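Local structure of protein SSD1 (7AM1) at residues A[732-746]-A[749-761]. The protein is a non-enzymatic RNase II family member that binds mRNA untranslated regions and represses translation. Residues are numbered along the deposited sequence; the frame is centred on the assembly and turned at random.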
loop_
_atom_site.group_PDB
_atom_site.type_symbol
_atom_site.label_atom_id
_atom_site.label_comp_id
_atom_site.label_asym_id
_atom_site.label_seq_id
_atom_site.Cartn_x
_atom_site.Cartn_y
_atom_site.Cartn_z
ATOM N N LEU A 732 11.642 -22.302 0.535
ATOM C CA LEU A 732 12.002 -22.109 1.930
ATOM C C LEU A 732 10.969 -22.817 2.797
ATOM O O LEU A 732 9.855 -23.117 2.360
ATOM C CB LEU A 732 12.063 -20.627 2.308
ATOM C CG LEU A 732 13.003 -19.743 1.492
ATOM C CD1 LEU A 732 12.857 -18.302 1.941
ATOM C CD2 LEU A 732 14.446 -20.206 1.609
ATOM N N LEU A 733 11.376 -23.121 4.022
ATOM C CA LEU A 733 10.500 -23.707 5.026
ATOM C C LEU A 733 10.563 -22.805 6.248
ATOM O O LEU A 733 11.652 -22.530 6.763
ATOM C CB LEU A 733 10.931 -25.137 5.363
ATOM C CG LEU A 733 10.091 -25.926 6.367
ATOM C CD1 LEU A 733 8.670 -26.095 5.865
ATOM C CD2 LEU A 733 10.731 -27.286 6.660
ATOM N N THR A 734 9.410 -22.321 6.698
ATOM C CA THR A 734 9.391 -21.436 7.849
ATOM C C THR A 734 8.107 -21.647 8.630
ATOM O O THR A 734 7.090 -22.079 8.080
ATOM C CB THR A 734 9.512 -19.960 7.444
ATOM O OG1 THR A 734 9.649 -19.152 8.623
ATOM C CG2 THR A 734 8.290 -19.506 6.669
ATOM N N MET A 735 8.164 -21.334 9.917
ATOM C CA MET A 735 6.959 -21.333 10.729
ATOM C C MET A 735 6.129 -20.108 10.370
ATOM O O MET A 735 6.667 -19.019 10.152
ATOM C CB MET A 735 7.308 -21.333 12.217
ATOM C CG MET A 735 8.094 -22.555 12.669
ATOM S SD MET A 735 7.235 -24.100 12.310
ATOM C CE MET A 735 5.736 -23.867 13.263
ATOM N N ALA A 736 4.821 -20.304 10.259
ATOM C CA ALA A 736 3.881 -19.229 9.984
ATOM C C ALA A 736 2.711 -19.352 10.950
ATOM O O ALA A 736 2.534 -20.374 11.615
ATOM C CB ALA A 736 3.391 -19.271 8.528
ATOM N N THR A 737 1.894 -18.306 11.004
ATOM C CA THR A 737 0.711 -18.274 11.853
ATOM C C THR A 737 -0.535 -18.315 10.981
ATOM O O THR A 737 -0.614 -17.613 9.966
ATOM C CB THR A 737 0.697 -17.022 12.736
ATOM O OG1 THR A 737 1.830 -17.039 13.614
ATOM C CG2 THR A 737 -0.591 -16.942 13.552
ATOM N N VAL A 738 -1.494 -19.149 11.372
ATOM C CA VAL A 738 -2.771 -19.250 10.675
ATOM C C VAL A 738 -3.637 -18.061 11.063
ATOM O O VAL A 738 -3.854 -17.800 12.251
ATOM C CB VAL A 738 -3.471 -20.575 11.013
ATOM C CG1 VAL A 738 -4.830 -20.652 10.329
ATOM C CG2 VAL A 738 -2.589 -21.755 10.622
ATOM N N LEU A 739 -4.142 -17.342 10.062
ATOM C CA LEU A 739 -4.956 -16.153 10.288
ATOM C C LEU A 739 -6.441 -16.402 10.076
ATOM O O LEU A 739 -7.264 -15.889 10.842
ATOM C CB LEU A 739 -4.481 -15.023 9.369
ATOM C CG LEU A 739 -5.017 -13.618 9.645
ATOM C CD1 LEU A 739 -4.770 -13.213 11.085
ATOM C CD2 LEU A 739 -4.367 -12.618 8.696
ATOM N N GLN A 740 -6.800 -17.186 9.058
ATOM C CA GLN A 740 -8.185 -17.525 8.771
ATOM C C GLN A 740 -8.245 -18.951 8.239
ATOM O O GLN A 740 -7.351 -19.387 7.508
ATOM C CB GLN A 740 -8.809 -16.564 7.747
ATOM C CG GLN A 740 -9.168 -15.177 8.287
ATOM C CD GLN A 740 -10.316 -15.212 9.280
ATOM O OE1 GLN A 740 -11.486 -15.276 8.900
ATOM N NE2 GLN A 740 -9.985 -15.180 10.559
ATOM N N VAL A 741 -9.312 -19.659 8.588
ATOM C CA VAL A 741 -9.543 -21.019 8.120
ATOM C C VAL A 741 -10.810 -21.033 7.279
ATOM O O VAL A 741 -11.805 -20.384 7.619
ATOM C CB VAL A 741 -9.652 -22.012 9.296
ATOM C CG1 VAL A 741 -10.023 -23.394 8.793
ATOM C CG2 VAL A 741 -8.338 -22.072 10.054
ATOM N N TYR A 742 -10.763 -21.767 6.172
ATOM C CA TYR A 742 -11.893 -21.906 5.271
ATOM C C TYR A 742 -12.151 -23.390 5.030
ATOM O O TYR A 742 -11.447 -24.260 5.549
ATOM C CB TYR A 742 -11.643 -21.168 3.951
ATOM C CG TYR A 742 -11.145 -19.748 4.121
ATOM C CD1 TYR A 742 -12.005 -18.730 4.511
ATOM C CD2 TYR A 742 -9.813 -19.428 3.895
ATOM C CE1 TYR A 742 -11.551 -17.425 4.667
ATOM C CE2 TYR A 742 -9.349 -18.133 4.048
ATOM C CZ TYR A 742 -10.222 -17.133 4.432
ATOM O OH TYR A 742 -9.757 -15.845 4.586
ATOM N N GLU A 743 -13.173 -23.670 4.220
ATOM C CA GLU A 743 -13.604 -25.045 3.994
ATOM C C GLU A 743 -12.546 -25.879 3.277
ATOM O O GLU A 743 -12.437 -27.086 3.528
ATOM C CB GLU A 743 -14.917 -25.039 3.206
ATOM C CG GLU A 743 -14.850 -24.299 1.882
ATOM C CD GLU A 743 -16.080 -24.529 1.031
ATOM O OE1 GLU A 743 -17.053 -25.128 1.542
ATOM O OE2 GLU A 743 -16.070 -24.111 -0.148
ATOM N N SER A 744 -11.762 -25.276 2.379
ATOM C CA SER A 744 -10.778 -26.048 1.626
ATOM C C SER A 744 -9.466 -25.285 1.475
ATOM O O SER A 744 -8.683 -25.582 0.565
ATOM C CB SER A 744 -11.374 -26.445 0.262
ATOM O OG SER A 744 -10.455 -27.165 -0.543
ATOM N N SER A 745 -9.191 -24.338 2.365
ATOM C CA SER A 745 -7.988 -23.520 2.300
ATOM C C SER A 745 -7.869 -22.784 3.625
ATOM O O SER A 745 -8.770 -22.832 4.465
ATOM C CB SER A 745 -8.033 -22.536 1.129
ATOM O OG SER A 745 -9.136 -21.651 1.243
ATOM N N PHE A 746 -6.737 -22.116 3.809
ATOM C CA PHE A 746 -6.560 -21.273 4.981
ATOM C C PHE A 746 -5.460 -20.267 4.691
ATOM O O PHE A 746 -4.562 -20.523 3.885
ATOM C CB PHE A 746 -6.240 -22.094 6.240
ATOM C CG PHE A 746 -5.008 -22.966 6.129
ATOM C CD1 PHE A 746 -5.075 -24.219 5.535
ATOM C CD2 PHE A 746 -3.794 -22.545 6.651
ATOM C CE1 PHE A 746 -3.951 -25.032 5.448
ATOM C CE2 PHE A 746 -2.661 -23.352 6.566
ATOM C CZ PHE A 746 -2.743 -24.599 5.960
ATOM N N PHE A 749 0.117 -15.910 7.666
ATOM C CA PHE A 749 0.961 -14.739 7.506
ATOM C C PHE A 749 2.301 -15.015 8.163
ATOM O O PHE A 749 2.420 -15.839 9.077
ATOM C CB PHE A 749 0.302 -13.460 8.061
ATOM C CG PHE A 749 0.114 -13.456 9.541
ATOM C CD1 PHE A 749 -0.867 -14.232 10.129
ATOM C CD2 PHE A 749 0.898 -12.647 10.342
ATOM C CE1 PHE A 749 -1.052 -14.223 11.496
ATOM C CE2 PHE A 749 0.724 -12.631 11.710
ATOM C CZ PHE A 749 -0.256 -13.420 12.290
ATOM N N ILE A 750 3.318 -14.346 7.642
ATOM C CA ILE A 750 4.700 -14.578 8.044
ATOM C C ILE A 750 5.255 -13.205 8.398
ATOM O O ILE A 750 5.682 -12.465 7.500
ATOM C CB ILE A 750 5.485 -15.265 6.917
ATOM C CG1 ILE A 750 4.669 -16.438 6.351
ATOM C CG2 ILE A 750 6.830 -15.761 7.435
ATOM C CD1 ILE A 750 5.245 -17.059 5.091
ATOM N N PRO A 751 5.231 -12.801 9.672
ATOM C CA PRO A 751 5.653 -11.430 10.005
ATOM C C PRO A 751 7.078 -11.122 9.593
ATOM O O PRO A 751 7.400 -9.955 9.331
ATOM C CB PRO A 751 5.475 -11.364 11.529
ATOM C CG PRO A 751 4.475 -12.420 11.846
ATOM C CD PRO A 751 4.712 -13.522 10.849
ATOM N N GLU A 752 7.946 -12.135 9.531
ATOM C CA GLU A 752 9.334 -11.902 9.160
ATOM C C GLU A 752 9.475 -11.460 7.714
ATOM O O GLU A 752 10.487 -10.846 7.360
ATOM C CB GLU A 752 10.163 -13.161 9.401
ATOM C CG GLU A 752 10.330 -13.515 10.870
ATOM C CD GLU A 752 9.117 -14.213 11.456
ATOM O OE1 GLU A 752 8.202 -14.586 10.688
ATOM O OE2 GLU A 752 9.084 -14.384 12.693
ATOM N N PHE A 753 8.493 -11.772 6.871
ATOM C CA PHE A 753 8.495 -11.353 5.479
ATOM C C PHE A 753 7.459 -10.277 5.183
ATOM O O PHE A 753 7.533 -9.643 4.124
ATOM C CB PHE A 753 8.242 -12.562 4.567
ATOM C CG PHE A 753 9.382 -13.542 4.523
ATOM C CD1 PHE A 753 9.651 -14.359 5.608
ATOM C CD2 PHE A 753 10.192 -13.637 3.405
ATOM C CE1 PHE A 753 10.698 -15.265 5.569
ATOM C CE2 PHE A 753 11.245 -14.540 3.366
ATOM C CZ PHE A 753 11.496 -15.350 4.446
ATOM N N GLY A 754 6.506 -10.051 6.083
ATOM C CA GLY A 754 5.423 -9.121 5.812
ATOM C C GLY A 754 4.526 -9.556 4.675
ATOM O O GLY A 754 4.142 -8.729 3.838
ATOM N N ILE A 755 4.184 -10.846 4.619
ATOM C CA ILE A 755 3.295 -11.360 3.590
ATOM C C ILE A 755 2.197 -12.197 4.229
ATOM O O ILE A 755 2.335 -12.731 5.333
ATOM C CB ILE A 755 4.039 -12.192 2.517
ATOM C CG1 ILE A 755 4.728 -13.407 3.148
ATOM C CG2 ILE A 755 5.019 -11.307 1.756
ATOM C CD1 ILE A 755 5.422 -14.318 2.136
ATOM N N GLU A 756 1.090 -12.288 3.504
ATOM C CA GLU A 756 -0.070 -13.084 3.873
ATOM C C GLU A 756 -0.480 -13.847 2.623
ATOM O O GLU A 756 -0.667 -13.239 1.564
ATOM C CB GLU A 756 -1.213 -12.198 4.376
ATOM C CG GLU A 756 -2.502 -12.947 4.684
ATOM C CD GLU A 756 -3.730 -12.051 4.683
ATOM O OE1 GLU A 756 -3.697 -10.963 4.065
ATOM O OE2 GLU A 756 -4.737 -12.441 5.312
ATOM N N LYS A 757 -0.584 -15.170 2.731
ATOM C CA LYS A 757 -0.851 -16.016 1.576
ATOM C C LYS A 757 -1.780 -17.151 1.983
ATOM O O LYS A 757 -2.023 -17.392 3.167
ATOM C CB LYS A 757 0.449 -16.567 0.977
ATOM C CG LYS A 757 1.337 -15.501 0.362
ATOM C CD LYS A 757 0.824 -15.069 -1.000
ATOM C CE LYS A 757 1.259 -13.650 -1.349
ATOM N NZ LYS A 757 0.220 -12.646 -0.972
ATOM N N ARG A 758 -2.285 -17.866 0.981
ATOM C CA ARG A 758 -3.332 -18.857 1.176
ATOM C C ARG A 758 -2.854 -20.245 0.775
ATOM O O ARG A 758 -2.383 -20.446 -0.350
ATOM C CB ARG A 758 -4.575 -18.476 0.368
ATOM C CG ARG A 758 -5.706 -19.490 0.429
ATOM C CD ARG A 758 -7.005 -18.874 -0.059
ATOM N NE ARG A 758 -7.391 -17.752 0.794
ATOM C CZ ARG A 758 -8.234 -16.788 0.444
ATOM N NH1 ARG A 758 -8.800 -16.792 -0.758
ATOM N NH2 ARG A 758 -8.512 -15.819 1.301
ATOM N N VAL A 759 -2.996 -21.196 1.694
ATOM C CA VAL A 759 -2.758 -22.606 1.414
ATOM C C VAL A 759 -4.039 -23.204 0.849
ATOM O O VAL A 759 -5.111 -23.085 1.456
ATOM C CB VAL A 759 -2.315 -23.354 2.682
ATOM C CG1 VAL A 759 -2.154 -24.845 2.388
ATOM C CG2 VAL A 759 -1.018 -22.762 3.231
ATOM N N HIS A 760 -3.935 -23.827 -0.321
ATOM C CA HIS A 760 -5.078 -24.431 -0.994
ATOM C C HIS A 760 -5.037 -25.947 -0.854
ATOM O O HIS A 760 -4.013 -26.576 -1.143
ATOM C CB HIS A 760 -5.094 -24.039 -2.471
ATOM C CG HIS A 760 -5.288 -22.575 -2.694
ATOM N ND1 HIS A 760 -6.535 -21.987 -2.718
ATOM C CD2 HIS A 760 -4.395 -21.574 -2.871
ATOM C CE1 HIS A 760 -6.401 -20.689 -2.917
ATOM N NE2 HIS A 760 -5.113 -20.412 -3.013
ATOM N N GLY A 761 -6.157 -26.529 -0.423
ATOM C CA GLY A 761 -6.215 -27.972 -0.267
ATOM C C GLY A 761 -5.950 -28.710 -1.565
ATOM O O GLY A 761 -5.331 -29.778 -1.566
HETATM O O HOH W 1 6.437 -16.436 11.150
#
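Phe746 O accepts the N-H of Val759 at 2.8 Å and also meets Arg758 CA in a CA-H...O contact. The return bond runs from Phe746 N to Val759 O. This pair belongs to an antiparallel three-stranded meander, strands 732-741, 745-750 and 755-760, in the C-terminal domain, which belongs to the OB-fold clan. The middle strand also pairs with the first: Thr737 N binds Phe749 O almost straight, at 175°, and Phe749 N binds Thr737 O. Val759 sits over one face of the Phe746 ring, a CH-pi contact with its CB 3.7 Å from the ring centroid. With chi1 at 58°, CG of Phe746 lies between the backbone N and the carbonyl carbon, and the ring runs alongside Val759. Phe749 adopts a similar chi1, and its CE1 packs 3.4 Å from Thr737 CG2. The Leu739 side chain crosses that of Phe749 at about a right angle. Leu739 CD2 also reaches Glu756 OE2, which is salt-bridged to Lys629 of helix 617-629. Asp747 accepts from Tyr742 OH and forms a salt bridge with Arg758 NE. The Tyr742 ring and Arg758 guanidinium planes are 73° apart. Beyond the Thr737-Phe749 pair, a water donates to Met735 O at 2.8 Å and to Glu752 OE1 at 2.6 Å.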